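Local coordinates for protein probable amidase (Thermus thermophilus, PDB 2DC0) that is a probable amidase, a member of the amidase sequence family built on a large mixed beta sheet packed with helices, at residues L245-V251 with E369-K375; A85-L91 with M117-A121. All coordinates share one frame; numbering follows the deposited sequence.

Interaction 1: residues L245-V251 with E369-K375; sequences LEGRLGV and ELESGRK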
ATOM      1  N   LEU A 245      -6.769   8.158  18.626  1.00 19.04           N
ATOM      2  CA  LEU A 245      -7.048   7.550  19.935  1.00 19.98           C
ATOM      3  C   LEU A 245      -8.164   8.214  20.730  1.00 20.43           C
ATOM      4  O   LEU A 245      -8.701   7.632  21.674  1.00 19.65           O
ATOM      5  CB  LEU A 245      -5.776   7.546  20.785  1.00 18.64           C
ATOM      6  CG  LEU A 245      -4.618   6.678  20.285  1.00 18.51           C
ATOM      7  CD1 LEU A 245      -3.386   6.934  21.144  1.00 18.05           C
ATOM      8  CD2 LEU A 245      -5.014   5.210  20.337  1.00 16.00           C
ATOM      9  N   GLU A 246      -8.504   9.436  20.348  1.00 21.69           N
ATOM     10  CA  GLU A 246      -9.545  10.187  21.026  1.00 22.21           C
ATOM     11  C   GLU A 246     -10.814   9.368  21.274  1.00 21.33           C
ATOM     12  O   GLU A 246     -11.478   8.930  20.339  1.00 19.79           O
ATOM     13  CB  GLU A 246      -9.868  11.433  20.204  1.00 24.79           C
ATOM     14  CG  GLU A 246     -10.827  12.386  20.867  1.00 31.36           C
ATOM     15  CD  GLU A 246     -10.855  13.722  20.166  1.00 35.24           C
ATOM     16  OE1 GLU A 246      -9.882  14.490  20.318  1.00 40.33           O
ATOM     17  OE2 GLU A 246     -11.835  14.001  19.449  1.00 38.73           O
ATOM     18  N   GLY A 247     -11.129   9.155  22.550  1.00 21.16           N
ATOM     19  CA  GLY A 247     -12.318   8.411  22.922  1.00 21.44           C
ATOM     20  C   GLY A 247     -12.289   6.906  22.703  1.00 22.12           C
ATOM     21  O   GLY A 247     -13.284   6.227  22.951  1.00 22.67           O
ATOM     22  N   ARG A 248     -11.160   6.363  22.264  1.00 21.74           N
ATOM     23  CA  ARG A 248     -11.093   4.927  22.014  1.00 22.74           C
ATOM     24  C   ARG A 248     -10.341   4.111  23.062  1.00 21.23           C
ATOM     25  O   ARG A 248     -10.138   2.911  22.896  1.00 22.19           O
ATOM     26  CB  ARG A 248     -10.510   4.670  20.622  1.00 24.81           C
ATOM     27  CG  ARG A 248     -11.399   5.205  19.498  1.00 27.63           C
ATOM     28  CD  ARG A 248     -11.153   4.485  18.185  1.00 31.35           C
ATOM     29  NE  ARG A 248     -11.966   5.005  17.084  1.00 33.33           N
ATOM     30  CZ  ARG A 248     -13.241   4.694  16.851  1.00 36.37           C
ATOM     31  NH1 ARG A 248     -13.892   3.851  17.643  1.00 33.79           N
ATOM     32  NH2 ARG A 248     -13.867   5.226  15.805  1.00 39.13           N
ATOM     33  N   LEU A 249      -9.939   4.760  24.147  1.00 19.38           N
ATOM     34  CA  LEU A 249      -9.230   4.074  25.218  1.00 19.44           C
ATOM     35  C   LEU A 249     -10.074   4.080  26.486  1.00 19.95           C
ATOM     36  O   LEU A 249     -10.929   4.946  26.665  1.00 18.84           O
ATOM     37  CB  LEU A 249      -7.900   4.779  25.505  1.00 20.41           C
ATOM     38  CG  LEU A 249      -6.863   4.788  24.381  1.00 19.30           C
ATOM     39  CD1 LEU A 249      -5.624   5.540  24.836  1.00 20.44           C
ATOM     40  CD2 LEU A 249      -6.516   3.363  24.000  1.00 17.60           C
ATOM     41  N   GLY A 250      -9.847   3.100  27.355  1.00 19.60           N
ATOM     42  CA  GLY A 250     -10.562   3.069  28.613  1.00 18.31           C
ATOM     43  C   GLY A 250      -9.804   4.034  29.512  1.00 19.06           C
ATOM     44  O   GLY A 250      -8.608   4.235  29.319  1.00 17.04           O
ATOM     45  N   VAL A 251     -10.484   4.640  30.479  1.00 19.42           N
ATOM     46  CA  VAL A 251      -9.852   5.597  31.394  1.00 20.39           C
ATOM     47  C   VAL A 251      -8.518   5.152  32.011  1.00 20.65           C
ATOM     48  O   VAL A 251      -7.572   5.940  32.070  1.00 19.98           O
ATOM     49  CB  VAL A 251     -10.816   5.977  32.551  1.00 22.24           C
ATOM     50  CG1 VAL A 251     -10.102   6.876  33.558  1.00 25.22           C
ATOM     51  CG2 VAL A 251     -12.040   6.704  31.989  1.00 24.77           C
ATOM     52  N   GLU A 369     -16.811  -0.455  28.583  1.00 25.13           N
ATOM     53  CA  GLU A 369     -16.836   0.955  28.924  1.00 25.73           C
ATOM     54  C   GLU A 369     -15.561   1.674  28.503  1.00 24.98           C
ATOM     55  O   GLU A 369     -14.491   1.422  29.054  1.00 23.31           O
ATOM     56  CB  GLU A 369     -17.026   1.126  30.435  1.00 29.66           C
ATOM     57  CG  GLU A 369     -18.459   1.369  30.868  1.00 37.51           C
ATOM     58  CD  GLU A 369     -19.024   2.647  30.279  1.00 39.65           C
ATOM     59  OE1 GLU A 369     -18.401   3.718  30.461  1.00 42.54           O
ATOM     60  OE2 GLU A 369     -20.089   2.579  29.631  1.00 41.30           O
ATOM     61  N   LEU A 370     -15.677   2.562  27.522  1.00 23.99           N
ATOM     62  CA  LEU A 370     -14.534   3.343  27.070  1.00 23.98           C
ATOM     63  C   LEU A 370     -14.689   4.736  27.666  1.00 25.99           C
ATOM     64  O   LEU A 370     -15.734   5.060  28.230  1.00 25.71           O
ATOM     65  CB  LEU A 370     -14.501   3.446  25.543  1.00 23.17           C
ATOM     66  CG  LEU A 370     -14.356   2.137  24.762  1.00 22.18           C
ATOM     67  CD1 LEU A 370     -14.219   2.444  23.280  1.00 19.33           C
ATOM     68  CD2 LEU A 370     -13.134   1.375  25.268  1.00 22.04           C
ATOM     69  N   GLU A 371     -13.656   5.560  27.532  1.00 24.46           N
ATOM     70  CA  GLU A 371     -13.695   6.912  28.067  1.00 26.12           C
ATOM     71  C   GLU A 371     -14.822   7.736  27.437  1.00 28.16           C
ATOM     72  O   GLU A 371     -15.266   8.737  28.004  1.00 28.26           O
ATOM     73  CB  GLU A 371     -12.334   7.600  27.850  1.00 24.19           C
ATOM     74  CG  GLU A 371     -11.976   7.884  26.391  1.00 22.68           C
ATOM     75  CD  GLU A 371     -10.473   7.990  26.166  1.00 22.01           C
ATOM     76  OE1 GLU A 371      -9.757   8.390  27.106  1.00 21.87           O
ATOM     77  OE2 GLU A 371     -10.003   7.686  25.047  1.00 20.91           O
ATOM     78  N   SER A 372     -15.298   7.293  26.277  1.00 29.23           N
ATOM     79  CA  SER A 372     -16.362   7.990  25.558  1.00 29.61           C
ATOM     80  C   SER A 372     -17.736   7.328  25.682  1.00 29.64           C
ATOM     81  O   SER A 372     -18.694   7.766  25.046  1.00 28.65           O
ATOM     82  CB  SER A 372     -16.001   8.089  24.076  1.00 30.20           C
ATOM     83  OG  SER A 372     -15.852   6.792  23.526  1.00 29.78           O
ATOM     84  N   GLY A 373     -17.834   6.277  26.490  1.00 28.82           N
ATOM     85  CA  GLY A 373     -19.106   5.596  26.660  1.00 28.86           C
ATOM     86  C   GLY A 373     -19.054   4.127  26.279  1.00 28.76           C
ATOM     87  O   GLY A 373     -17.993   3.612  25.926  1.00 28.94           O
ATOM     88  N   ARG A 374     -20.197   3.450  26.344  1.00 29.40           N
ATOM     89  CA  ARG A 374     -20.256   2.030  26.009  1.00 30.10           C
ATOM     90  C   ARG A 374     -19.916   1.795  24.547  1.00 28.93           C
ATOM     91  O   ARG A 374     -20.148   2.654  23.701  1.00 29.68           O
ATOM     92  CB  ARG A 374     -21.647   1.457  26.305  1.00 33.51           C
ATOM     93  CG  ARG A 374     -22.149   1.735  27.713  1.00 39.66           C
ATOM     94  CD  ARG A 374     -23.158   0.687  28.165  1.00 43.59           C
ATOM     95  NE  ARG A 374     -22.528  -0.616  28.363  1.00 46.47           N
ATOM     96  CZ  ARG A 374     -21.575  -0.859  29.260  1.00 47.54           C
ATOM     97  NH1 ARG A 374     -21.137   0.114  30.050  1.00 48.17           N
ATOM     98  NH2 ARG A 374     -21.056  -2.076  29.364  1.00 47.57           N
ATOM     99  N   LYS A 375     -19.371   0.624  24.250  1.00 27.12           N
ATOM    100  CA  LYS A 375     -19.004   0.300  22.881  1.00 25.68           C
ATOM    101  C   LYS A 375     -18.981  -1.215  22.720  1.00 24.74           C
ATOM    102  O   LYS A 375     -18.621  -1.936  23.651  1.00 23.30           O
ATOM    103  CB  LYS A 375     -17.616   0.874  22.564  1.00 28.06           C
ATOM    104  CG  LYS A 375     -17.375   1.165  21.090  1.00 32.28           C
ATOM    105  CD  LYS A 375     -18.170   2.385  20.640  1.00 36.50           C
ATOM    106  CE  LYS A 375     -18.008   2.640  19.143  1.00 39.92           C
ATOM    107  NZ  LYS A 375     -16.578   2.840  18.762  1.00 42.56           N
TER
HETATM  108  O   HOH W   1     -13.177   3.370  30.871  1.00 32.07           O

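Interaction 2: residues A85-L91 with M117-A121; sequences AGTKAPL and MHEIA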
ATOM      1  N   ALA A  85      -8.288 -25.850  12.665  1.00 19.98           N
ATOM      2  CA  ALA A  85      -8.617 -24.423  12.603  1.00 19.31           C
ATOM      3  C   ALA A  85      -9.734 -23.994  13.555  1.00 18.72           C
ATOM      4  O   ALA A  85     -10.475 -23.043  13.271  1.00 17.48           O
ATOM      5  CB  ALA A  85      -8.987 -24.041  11.166  1.00 19.32           C
ATOM      6  N   GLY A  86      -9.845 -24.700  14.677  1.00 15.90           N
ATOM      7  CA  GLY A  86     -10.848 -24.381  15.674  1.00 18.42           C
ATOM      8  C   GLY A  86     -12.286 -24.466  15.199  1.00 19.96           C
ATOM      9  O   GLY A  86     -13.172 -23.832  15.777  1.00 21.42           O
ATOM     10  N   THR A  87     -12.532 -25.255  14.158  1.00 21.32           N
ATOM     11  CA  THR A  87     -13.883 -25.383  13.619  1.00 21.89           C
ATOM     12  C   THR A  87     -14.295 -26.836  13.418  1.00 22.74           C
ATOM     13  O   THR A  87     -13.469 -27.740  13.498  1.00 23.01           O
ATOM     14  CB  THR A  87     -13.995 -24.656  12.258  1.00 22.47           C
ATOM     15  OG1 THR A  87     -15.356 -24.672  11.812  1.00 22.77           O
ATOM     16  CG2 THR A  87     -13.122 -25.347  11.213  1.00 21.68           C
ATOM     17  N   LYS A  88     -15.582 -27.052  13.163  1.00 24.88           N
ATOM     18  CA  LYS A  88     -16.103 -28.392  12.910  1.00 26.69           C
ATOM     19  C   LYS A  88     -16.447 -28.523  11.430  1.00 26.90           C
ATOM     20  O   LYS A  88     -16.758 -29.608  10.946  1.00 26.74           O
ATOM     21  CB  LYS A  88     -17.350 -28.655  13.759  1.00 29.36           C
ATOM     22  CG  LYS A  88     -17.052 -29.272  15.118  1.00 33.17           C
ATOM     23  CD  LYS A  88     -16.574 -30.713  14.965  1.00 37.85           C
ATOM     24  CE  LYS A  88     -16.000 -31.276  16.265  1.00 40.45           C
ATOM     25  NZ  LYS A  88     -14.663 -30.688  16.598  1.00 43.36           N
ATOM     26  N   ALA A  89     -16.385 -27.407  10.710  1.00 26.21           N
ATOM     27  CA  ALA A  89     -16.694 -27.405   9.289  1.00 25.75           C
ATOM     28  C   ALA A  89     -15.527 -27.924   8.461  1.00 26.59           C
ATOM     29  O   ALA A  89     -14.376 -27.907   8.901  1.00 28.15           O
ATOM     30  CB  ALA A  89     -17.052 -25.992   8.841  1.00 25.22           C
ATOM     31  N   PRO A  90     -15.810 -28.405   7.247  1.00 26.59           N
ATOM     32  CA  PRO A  90     -14.726 -28.907   6.401  1.00 26.53           C
ATOM     33  C   PRO A  90     -13.842 -27.737   5.966  1.00 26.16           C
ATOM     34  O   PRO A  90     -14.319 -26.607   5.828  1.00 25.63           O
ATOM     35  CB  PRO A  90     -15.471 -29.549   5.230  1.00 26.56           C
ATOM     36  CG  PRO A  90     -16.720 -28.719   5.134  1.00 28.64           C
ATOM     37  CD  PRO A  90     -17.117 -28.579   6.589  1.00 26.81           C
ATOM     38  N   LEU A  91     -12.557 -28.000   5.763  1.00 24.83           N
ATOM     39  CA  LEU A  91     -11.631 -26.951   5.350  1.00 26.03           C
ATOM     40  C   LEU A  91     -11.153 -27.160   3.915  1.00 26.63           C
ATOM     41  O   LEU A  91     -11.183 -28.279   3.396  1.00 26.08           O
ATOM     42  CB  LEU A  91     -10.416 -26.929   6.288  1.00 25.06           C
ATOM     43  CG  LEU A  91     -10.710 -26.681   7.774  1.00 26.10           C
ATOM     44  CD1 LEU A  91      -9.426 -26.794   8.577  1.00 26.34           C
ATOM     45  CD2 LEU A  91     -11.341 -25.305   7.950  1.00 25.32           C
HETATM   46  N   MSE A 117      -7.475 -21.840  18.753  1.00 16.39           N
HETATM   47  CA  MSE A 117      -7.582 -20.504  18.122  1.00 17.39           C
HETATM   48  C   MSE A 117      -9.046 -20.175  17.927  1.00 17.17           C
HETATM   49  O   MSE A 117      -9.900 -21.064  17.917  1.00 16.46           O
HETATM   50  CB  MSE A 117      -6.867 -20.525  16.771  1.00 19.29           C
HETATM   51  CG  MSE A 117      -7.284 -21.697  15.897  1.00 19.81           C
HETATM   52 SE   MSE A 117      -6.538 -21.565  14.121  1.00 27.90          SE
HETATM   53  CE  MSE A 117      -7.828 -20.334  13.330  1.00 16.71           C
ATOM     54  N   HIS A 118      -9.311 -19.010  17.782  1.00 18.10           N
ATOM     55  CA  HIS A 118     -10.679 -18.586  17.554  1.00 17.91           C
ATOM     56  C   HIS A 118     -11.045 -19.249  16.234  1.00 17.90           C
ATOM     57  O   HIS A 118     -10.218 -19.302  15.320  1.00 16.70           O
ATOM     58  CB  HIS A 118     -10.756 -17.061  17.425  1.00 15.61           C
ATOM     59  CG  HIS A 118     -12.150 -16.526  17.518  1.00 18.97           C
ATOM     60  ND1 HIS A 118     -12.657 -15.974  18.673  1.00 18.13           N
ATOM     61  CD2 HIS A 118     -13.163 -16.522  16.621  1.00 18.29           C
ATOM     62  CE1 HIS A 118     -13.925 -15.653  18.485  1.00 19.47           C
ATOM     63  NE2 HIS A 118     -14.256 -15.975  17.247  1.00 20.81           N
ATOM     64  N   GLU A 119     -12.274 -19.753  16.137  1.00 16.87           N
ATOM     65  CA  GLU A 119     -12.726 -20.448  14.937  1.00 17.35           C
ATOM     66  C   GLU A 119     -12.355 -19.774  13.616  1.00 18.03           C
ATOM     67  O   GLU A 119     -12.722 -18.623  13.365  1.00 17.58           O
ATOM     68  CB  GLU A 119     -14.234 -20.693  15.004  1.00 17.70           C
ATOM     69  CG  GLU A 119     -14.786 -21.414  13.779  1.00 19.63           C
ATOM     70  CD  GLU A 119     -16.181 -21.977  14.011  1.00 20.45           C
ATOM     71  OE1 GLU A 119     -16.983 -21.304  14.687  1.00 20.05           O
ATOM     72  OE2 GLU A 119     -16.469 -23.079  13.505  1.00 20.15           O
ATOM     73  N   ILE A 120     -11.651 -20.547  12.786  1.00 17.97           N
ATOM     74  CA  ILE A 120     -11.116 -20.165  11.479  1.00 18.84           C
ATOM     75  C   ILE A 120     -10.440 -18.805  11.479  1.00 18.97           C
ATOM     76  O   ILE A 120     -10.333 -18.158  10.434  1.00 20.17           O
ATOM     77  CB  ILE A 120     -12.168 -20.203  10.330  1.00 18.54           C
ATOM     78  CG1 ILE A 120     -13.307 -19.219  10.598  1.00 17.81           C
ATOM     79  CG2 ILE A 120     -12.673 -21.627  10.136  1.00 18.62           C
ATOM     80  CD1 ILE A 120     -14.206 -18.931   9.398  1.00 23.38           C
ATOM     81  N   ALA A 121      -9.978 -18.393  12.657  1.00 16.53           N
ATOM     82  CA  ALA A 121      -9.278 -17.120  12.855  1.00 18.02           C
ATOM     83  C   ALA A 121     -10.175 -15.908  12.644  1.00 18.60           C
ATOM     84  O   ALA A 121      -9.694 -14.786  12.534  1.00 19.50           O
ATOM     85  CB  ALA A 121      -8.073 -17.034  11.935  1.00 17.81           C
TER

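Interaction 1: residues L245-V251 with E369-K375
Glu371 loses the most surface in this contact. It reaches across to Leu249 with both backbone and side chain, a useful example of one residue gripping both polar backbone atoms of its neighbour. Its N donates to Leu249 O over 2.9 Å, with an N-H...O angle of 159°. Its carboxylate receives Leu249 N on OE2 at 3.1 Å, the N-H arriving from above the carboxylate plane rather than within it. A chi1 of 67° sets CG between the backbone N and the carbonyl carbon, and from there the extended chain runs past the loop, with CG 3.5 Å from Gly247 CA. The same OE2 forms a salt bridge with Arg254 of helix 251-263, so the carboxylate is tied to the loop and to the helix that follows it.

Gly247, at positive phi inside the type II turn Leu245-Arg248, is the second centre. Its carbonyl oxygen takes the Ser372 hydroxyl in the carbonyl plane, on a lone pair, with OG and O 2.7 Å apart. Beside this bond Leu370 presents a methyl, CD1, to the same Gly247 O at 3.9 Å. Further out, Arg248 NH1 lies 3.1 Å from Lys375 NZ. The lysine nitrogen comes in at the guanidinium edge as a second donor, so the pair is a meeting of like charges; Glu379 offers Lys375 a weak, long ion pair. A water bridges Val251 N and Glu369 O.

Overall, a two-stranded antiparallel hairpin, 367-370 with 373-376, presses its type I turn against the short connection between helices 242-245 and 251-263, just where Gly250 stands at the N-cap of the second helix.

Interaction 2: residues A85-L91 with M117-A121
Thr87 and Glu119 set their side chains at about a right angle, the threonine hydroxyl meeting the end of the glutamate. OG1 donates to Glu119 OE2 over 2.6 Å, and OE2 receives it on its anti lone pair, the one directed away from OE1. Glu119 gets there as an extended chain, with CG opposite its own backbone N (chi1 180°); on the way CB passes 3.4 Å from Gly86 O and CG passes 3.7 Å from Thr87 CB.

The other branch of Thr87 turns to Ile120, the two side chains crossing at a slant with CG2 to CG2 at 3.9 Å. Behind them the backbones are joined by Ile120 N donating to Ala85 O at 2.8 Å, nearly along the C=O axis. Selenomethionine Met117 lies alongside Ala85, its SE 3.8 Å from Ala85 CA, while Ile120 also rests on Val312 and Leu316 of helix 310-321.

Chemically, the threonine hydroxyl is used in both directions: it gives its proton to Glu119 and accepts Ala89 N, closing an ST turn. The buried carboxylate is also hydrogen-bonded to Trp130 through OE2 and to Ser309 through OE1. Such a set of neutral partners would be expected to stabilise a charged glutamate away from solvent, and it fixes the rotation of the carboxylate.

How the interactions relate
The two contacts are separate in sequence and in space: interaction 2 closes before interaction 1 opens, their centres are 31 Å apart, and their nearest atoms are about 15 Å apart. Interaction 1 is the more peripheral and only partly buried, centred 23 Å from the middle of the chain; interaction 2, at 17 Å, is buried. Interaction 2 joins two loops, interaction 1 a loop and a beta hairpin; in each a glutamate takes a hydrogen bond from the opposite segment, but with a salt bridge in interaction 1 and neutral partners in interaction 2. Segment 117-121 also touches Ser147, within the glycine- and serine-rich sequence characteristic of amidase family proteins, whereas interaction 1 packs near strand 350-354 of the main sheet.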